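Local coordinates for protein calmodulin-binding transcription activator 1 (Homo sapiens, PDB 2CXK) that activates transcription and probably binds double-stranded DNA sequence-specifically, this chain being its TIG domain, at residues A[8-13]-A[26-31]; A[59-64]-A[84-89]. One frame throughout, in Å; residues are numbered along the deposited sequence.

Contact 1 of 2, residues A[8-13]-A[26-31]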
loop_
_atom_site.group_PDB
_atom_site.type_symbol
_atom_site.label_atom_id
_atom_site.label_comp_id
_atom_site.label_asym_id
_atom_site.label_seq_id
_atom_site.Cartn_x
_atom_site.Cartn_y
_atom_site.Cartn_z
HETATM N N MSE A 8 -10.544 9.880 7.595
HETATM C CA MSE A 8 -10.433 9.667 6.170
HETATM C C MSE A 8 -9.227 8.891 5.692
HETATM O O MSE A 8 -8.151 8.938 6.287
HETATM C CB MSE A 8 -10.488 11.000 5.448
HETATM C CG MSE A 8 -11.816 11.707 5.614
HETATM SE SE MSE A 8 -12.010 12.919 4.175
HETATM C CE MSE A 8 -10.620 14.155 4.697
ATOM N N VAL A 9 -9.442 8.171 4.601
ATOM C CA VAL A 9 -8.414 7.374 3.952
ATOM C C VAL A 9 -7.397 8.336 3.345
ATOM O O VAL A 9 -7.755 9.172 2.513
ATOM C CB VAL A 9 -9.027 6.530 2.812
ATOM C CG1 VAL A 9 -7.926 5.799 2.054
ATOM C CG2 VAL A 9 -10.042 5.542 3.385
ATOM N N THR A 10 -6.137 8.220 3.754
ATOM C CA THR A 10 -5.102 9.101 3.221
ATOM C C THR A 10 -4.497 8.548 1.926
ATOM O O THR A 10 -4.093 9.312 1.055
ATOM C CB THR A 10 -3.985 9.365 4.263
ATOM O OG1 THR A 10 -3.551 8.133 4.844
ATOM C CG2 THR A 10 -4.503 10.282 5.369
ATOM N N ASP A 11 -4.457 7.224 1.800
ATOM C CA ASP A 11 -3.931 6.574 0.599
ATOM C C ASP A 11 -4.248 5.080 0.665
ATOM O O ASP A 11 -4.657 4.567 1.705
ATOM C CB ASP A 11 -2.413 6.760 0.504
ATOM C CG ASP A 11 -1.933 6.955 -0.928
ATOM O OD1 ASP A 11 -2.515 6.355 -1.856
ATOM O OD2 ASP A 11 -0.964 7.715 -1.125
ATOM N N TYR A 12 -4.078 4.395 -0.459
ATOM C CA TYR A 12 -4.313 2.964 -0.535
ATOM C C TYR A 12 -3.597 2.452 -1.776
ATOM O O TYR A 12 -3.474 3.175 -2.761
ATOM C CB TYR A 12 -5.809 2.646 -0.606
ATOM C CG TYR A 12 -6.590 3.360 -1.691
ATOM C CD1 TYR A 12 -6.851 4.727 -1.608
ATOM C CD2 TYR A 12 -7.142 2.650 -2.758
ATOM C CE1 TYR A 12 -7.651 5.364 -2.550
ATOM C CE2 TYR A 12 -7.947 3.280 -3.708
ATOM C CZ TYR A 12 -8.200 4.634 -3.596
ATOM O OH TYR A 12 -9.034 5.258 -4.505
ATOM N N SER A 13 -3.133 1.209 -1.723
ATOM C CA SER A 13 -2.380 0.636 -2.831
ATOM C C SER A 13 -2.425 -0.888 -2.815
ATOM O O SER A 13 -2.256 -1.511 -1.763
ATOM C CB SER A 13 -0.922 1.099 -2.720
ATOM O OG SER A 13 -0.161 0.643 -3.820
ATOM N N LEU A 26 -3.216 -2.199 0.908
ATOM C CA LEU A 26 -2.860 -1.486 2.130
ATOM C C LEU A 26 -3.695 -0.216 2.090
ATOM O O LEU A 26 -3.837 0.399 1.036
ATOM C CB LEU A 26 -1.365 -1.136 2.154
ATOM C CG LEU A 26 -0.421 -2.332 2.283
ATOM C CD1 LEU A 26 1.015 -1.851 2.419
ATOM C CD2 LEU A 26 -0.814 -3.162 3.512
ATOM N N ILE A 27 -4.280 0.152 3.228
ATOM C CA ILE A 27 -5.102 1.355 3.315
ATOM C C ILE A 27 -4.644 2.138 4.535
ATOM O O ILE A 27 -4.629 1.617 5.649
ATOM C CB ILE A 27 -6.595 1.008 3.470
ATOM C CG1 ILE A 27 -7.037 0.157 2.281
ATOM C CG2 ILE A 27 -7.422 2.287 3.581
ATOM C CD1 ILE A 27 -8.488 -0.281 2.325
ATOM N N THR A 28 -4.270 3.388 4.317
ATOM C CA THR A 28 -3.774 4.205 5.401
ATOM C C THR A 28 -4.771 5.270 5.819
ATOM O O THR A 28 -5.608 5.720 5.033
ATOM C CB THR A 28 -2.426 4.852 5.020
ATOM O OG1 THR A 28 -2.611 5.740 3.913
ATOM C CG2 THR A 28 -1.425 3.777 4.642
ATOM N N GLY A 29 -4.675 5.656 7.081
ATOM C CA GLY A 29 -5.571 6.646 7.626
ATOM C C GLY A 29 -5.336 6.767 9.112
ATOM O O GLY A 29 -4.290 6.352 9.608
ATOM N N PRO A 30 -6.306 7.300 9.864
ATOM C CA PRO A 30 -6.161 7.469 11.313
ATOM C C PRO A 30 -6.519 6.263 12.181
ATOM O O PRO A 30 -6.887 6.434 13.341
ATOM C CB PRO A 30 -7.072 8.652 11.590
ATOM C CG PRO A 30 -8.237 8.343 10.690
ATOM C CD PRO A 30 -7.585 7.864 9.394
ATOM N N TRP A 31 -6.410 5.050 11.645
ATOM C CA TRP A 31 -6.759 3.865 12.432
ATOM C C TRP A 31 -5.761 3.652 13.566
ATOM O O TRP A 31 -4.560 3.561 13.332
ATOM C CB TRP A 31 -6.798 2.608 11.552
ATOM C CG TRP A 31 -6.835 2.873 10.070
ATOM C CD1 TRP A 31 -5.891 2.495 9.153
ATOM C CD2 TRP A 31 -7.855 3.560 9.333
ATOM N NE1 TRP A 31 -6.259 2.903 7.898
ATOM C CE2 TRP A 31 -7.457 3.559 7.974
ATOM C CE3 TRP A 31 -9.063 4.178 9.684
ATOM C CZ2 TRP A 31 -8.226 4.151 6.969
ATOM C CZ3 TRP A 31 -9.828 4.770 8.679
ATOM C CH2 TRP A 31 -9.405 4.750 7.338
#

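Contact 2 of 2, residues A[59-64]-A[84-89]. With SO4 (sulfate ion), chain F.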
loop_
_atom_site.group_PDB
_atom_site.type_symbol
_atom_site.label_atom_id
_atom_site.label_comp_id
_atom_site.label_asym_id
_atom_site.label_seq_id
_atom_site.Cartn_x
_atom_site.Cartn_y
_atom_site.Cartn_z
ATOM N N CYS A 59 -5.614 -5.847 3.948
ATOM C CA CYS A 59 -6.689 -6.796 3.684
ATOM C C CYS A 59 -6.409 -7.397 2.317
ATOM O O CYS A 59 -5.546 -6.914 1.594
ATOM C CB CYS A 59 -8.056 -6.099 3.691
ATOM S SG CYS A 59 -8.389 -4.996 2.282
ATOM N N TYR A 60 -7.114 -8.468 1.985
ATOM C CA TYR A 60 -6.975 -9.110 0.683
ATOM C C TYR A 60 -8.345 -8.911 0.042
ATOM O O TYR A 60 -9.357 -9.398 0.550
ATOM C CB TYR A 60 -6.629 -10.583 0.879
ATOM C CG TYR A 60 -5.386 -10.753 1.735
ATOM C CD1 TYR A 60 -4.126 -10.389 1.251
ATOM C CD2 TYR A 60 -5.473 -11.233 3.042
ATOM C CE1 TYR A 60 -2.986 -10.506 2.052
ATOM C CE2 TYR A 60 -4.345 -11.350 3.846
ATOM C CZ TYR A 60 -3.105 -10.990 3.344
ATOM O OH TYR A 60 -1.990 -11.151 4.129
ATOM N N CYS A 61 -8.385 -8.175 -1.062
ATOM C CA CYS A 61 -9.665 -7.870 -1.682
ATOM C C CYS A 61 -10.418 -9.101 -2.150
ATOM O O CYS A 61 -9.821 -10.129 -2.455
ATOM C CB CYS A 61 -9.486 -6.872 -2.830
ATOM S SG CYS A 61 -8.731 -7.514 -4.329
ATOM N N PRO A 62 -11.755 -9.017 -2.170
ATOM C CA PRO A 62 -12.620 -10.122 -2.599
ATOM C C PRO A 62 -12.769 -10.130 -4.117
ATOM O O PRO A 62 -12.327 -9.201 -4.796
ATOM C CB PRO A 62 -13.938 -9.812 -1.889
ATOM C CG PRO A 62 -13.980 -8.315 -1.957
ATOM C CD PRO A 62 -12.550 -7.920 -1.588
ATOM N N ALA A 63 -13.372 -11.189 -4.650
ATOM C CA ALA A 63 -13.595 -11.275 -6.088
ATOM C C ALA A 63 -14.766 -10.344 -6.389
ATOM O O ALA A 63 -15.614 -10.120 -5.525
ATOM C CB ALA A 63 -13.948 -12.711 -6.483
ATOM N N HIS A 64 -14.820 -9.807 -7.601
ATOM C CA HIS A 64 -15.909 -8.904 -7.975
ATOM C C HIS A 64 -15.907 -8.683 -9.482
ATOM O O HIS A 64 -14.864 -8.813 -10.118
ATOM C CB HIS A 64 -15.743 -7.561 -7.245
ATOM C CG HIS A 64 -16.953 -6.679 -7.306
ATOM N ND1 HIS A 64 -17.333 -6.009 -8.450
ATOM C CD2 HIS A 64 -17.882 -6.374 -6.367
ATOM C CE1 HIS A 64 -18.443 -5.332 -8.213
ATOM N NE2 HIS A 64 -18.798 -5.537 -6.957
ATOM N N VAL A 84 -13.614 5.411 -1.081
ATOM C CA VAL A 84 -12.667 5.761 -2.139
ATOM C C VAL A 84 -12.891 4.768 -3.263
ATOM O O VAL A 84 -13.364 3.655 -3.038
ATOM C CB VAL A 84 -11.186 5.692 -1.674
ATOM C CG1 VAL A 84 -10.935 6.745 -0.603
ATOM C CG2 VAL A 84 -10.850 4.300 -1.147
ATOM N N VAL A 85 -12.557 5.164 -4.481
ATOM C CA VAL A 85 -12.756 4.284 -5.616
ATOM C C VAL A 85 -11.748 3.138 -5.700
ATOM O O VAL A 85 -10.551 3.325 -5.475
ATOM C CB VAL A 85 -12.697 5.089 -6.932
ATOM C CG1 VAL A 85 -11.308 5.687 -7.102
ATOM C CG2 VAL A 85 -13.049 4.203 -8.113
ATOM N N PHE A 86 -12.242 1.941 -6.004
ATOM C CA PHE A 86 -11.372 0.781 -6.184
ATOM C C PHE A 86 -11.852 0.174 -7.488
ATOM O O PHE A 86 -13.053 0.028 -7.704
ATOM C CB PHE A 86 -11.509 -0.226 -5.042
ATOM C CG PHE A 86 -10.486 -1.339 -5.086
ATOM C CD1 PHE A 86 -10.820 -2.594 -5.591
ATOM C CD2 PHE A 86 -9.182 -1.119 -4.646
ATOM C CE1 PHE A 86 -9.866 -3.620 -5.657
ATOM C CE2 PHE A 86 -8.219 -2.135 -4.707
ATOM C CZ PHE A 86 -8.565 -3.387 -5.213
ATOM N N GLU A 87 -10.922 -0.189 -8.356
ATOM C CA GLU A 87 -11.312 -0.725 -9.645
ATOM C C GLU A 87 -10.962 -2.169 -9.934
ATOM O O GLU A 87 -9.839 -2.607 -9.714
ATOM C CB GLU A 87 -10.734 0.153 -10.761
ATOM C CG GLU A 87 -10.874 -0.453 -12.153
ATOM C CD GLU A 87 -10.522 0.520 -13.266
ATOM O OE1 GLU A 87 -9.652 1.388 -13.043
ATOM O OE2 GLU A 87 -11.106 0.398 -14.371
ATOM N N TYR A 88 -11.950 -2.908 -10.423
ATOM C CA TYR A 88 -11.727 -4.280 -10.830
ATOM C C TYR A 88 -11.610 -4.193 -12.349
ATOM O O TYR A 88 -12.560 -3.812 -13.041
ATOM C CB TYR A 88 -12.886 -5.185 -10.410
ATOM C CG TYR A 88 -12.850 -5.536 -8.938
ATOM C CD1 TYR A 88 -13.468 -4.725 -7.986
ATOM C CD2 TYR A 88 -12.148 -6.656 -8.490
ATOM C CE1 TYR A 88 -13.386 -5.020 -6.623
ATOM C CE2 TYR A 88 -12.057 -6.957 -7.132
ATOM C CZ TYR A 88 -12.679 -6.136 -6.205
ATOM O OH TYR A 88 -12.600 -6.438 -4.860
ATOM N N LYS A 89 -10.417 -4.495 -12.851
ATOM C CA LYS A 89 -10.148 -4.444 -14.285
ATOM C C LYS A 89 -10.277 -5.827 -14.897
ATOM O O LYS A 89 -9.967 -6.828 -14.255
ATOM C CB LYS A 89 -8.735 -3.923 -14.545
ATOM C CG LYS A 89 -8.460 -2.531 -14.010
ATOM C CD LYS A 89 -7.052 -2.090 -14.364
ATOM C CE LYS A 89 -6.802 -0.650 -13.947
ATOM N NZ LYS A 89 -5.444 -0.185 -14.346
HETATM S S SO4 F . 1.221 -10.926 1.927
HETATM O O1 SO4 F . 1.821 -9.534 2.045
HETATM O O2 SO4 F . 2.362 -11.925 2.049
HETATM O O3 SO4 F . 0.426 -11.104 3.092
HETATM O O4 SO4 F . 0.755 -11.034 0.590
#

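Contact 1 of 2, residues A[8-13]-A[26-31]
The hydroxyl of Thr28 is gripped from the segment 8-13 by two oxygens: its OG1 lies 2.7 Å from Thr10 OG1 and 3.2 Å from Asp11 O, and which takes the hydroxyl proton is not settled. Thr10 OG1 is also hydrogen-bonded to Gln53 of the second subunit. The two threonine side chains cross at about a right angle. Thr10 N donates to Thr28 O, and Thr28 N reaches Asp11 O at 2.9 Å in a nearly straight bond. Further along, Ser13 and Leu26 form a hydrogen-bonded antiparallel pair. Before the strand, Val9 spreads its two methyls, CG1 lying 3.9 Å from Ile27 CG2 and CG2 meeting the edge of the Trp31 ring at CH2, 4.1 Å away. An alanine at Val9 would remove both methyls and would probably leave a gap beside Ile27 CG2 and the CH2 edge of the indole. Trp31 NE1 is also tied back to Ile27 O. This is the antiparallel hairpin of strands 11-17 and 24-28: Asp11 forms a salt bridge with Lys24 of the second subunit, Ile27 packs on strand 67-75, and the hairpin lies between strands 84-88 and 56-60.

Contact 2 of 2, residues A[59-64]-A[84-89]
Tyr88 has its CG anti to its own carbonyl carbon (chi1 -77°), and its side chain leaves strand 84-88 toward the segment 59-64. In His64 a chi1 of -167° places CG anti to the backbone N, and the methylene rather than the imidazole lies over the Tyr88 face: His64 CB sits 3.5 Å from the centroid of the Tyr88 ring, a CH-pi contact close to the ring normal. The two rings are near parallel, their planes at 25°, but slid so far apart that they barely overlap. Phe86 CE1 lies over the opposite face of the Tyr88 ring, offset toward its rim, so that the phenol has Phe86 of its own strand at one face and His64 CB of the loop at the other. At the ring's tip Tyr88 OH donates to Pro62 O at 2.8 Å, which ties the tip of the ring to the loop backbone; Pro62 CD packs beside Tyr88 OH.

The TIG domain has the immunoglobulin-like sandwich of the E-set clan, and here the chain leaving strand 56-60 meets the last strand through side chains, the two strands being unpaired with each other. Cys61 SG lies near both aromatic rings, 4.2 Å from Phe86 CZ and 4.4 Å from Tyr88 CE2, approaching each ring obliquely as a sulfur-aromatic contact. Phe42 of strand 38-42 meets Phe86 edge-to-face and also touches Cys61, Pro62 and Tyr88, extending the cluster. The far end of the imidazole is held by Asp43, to which His64 NE2 is hydrogen-bonded. Away from this cluster, Tyr60 OH donates to sulfate O3 at 2.6 Å, the ion, probably from the crystallisation liquor, being bound also by Lys24.

From the N terminus, contact 1 comes first: the connection between strands 11-17 and 24-28 brings the second strand back against the first, closing a short hairpin. Only afterwards does the chain enter contact 2, which closes a loop of nineteen residues, largely strand, between 64 and 84. The two are thus in series, neither enclosing nor crossing the other, and their centres lie about 15 Å apart on opposite sides of the domain centre. They meet where strands 11-17 and 84-88 run parallel: Tyr12 OH is 2.6 Å from Val85 O, a probable hydrogen bond, and Val9 packs on Val84. Strands 24-28 and 56-60 are also neighbours, linking the other two segments.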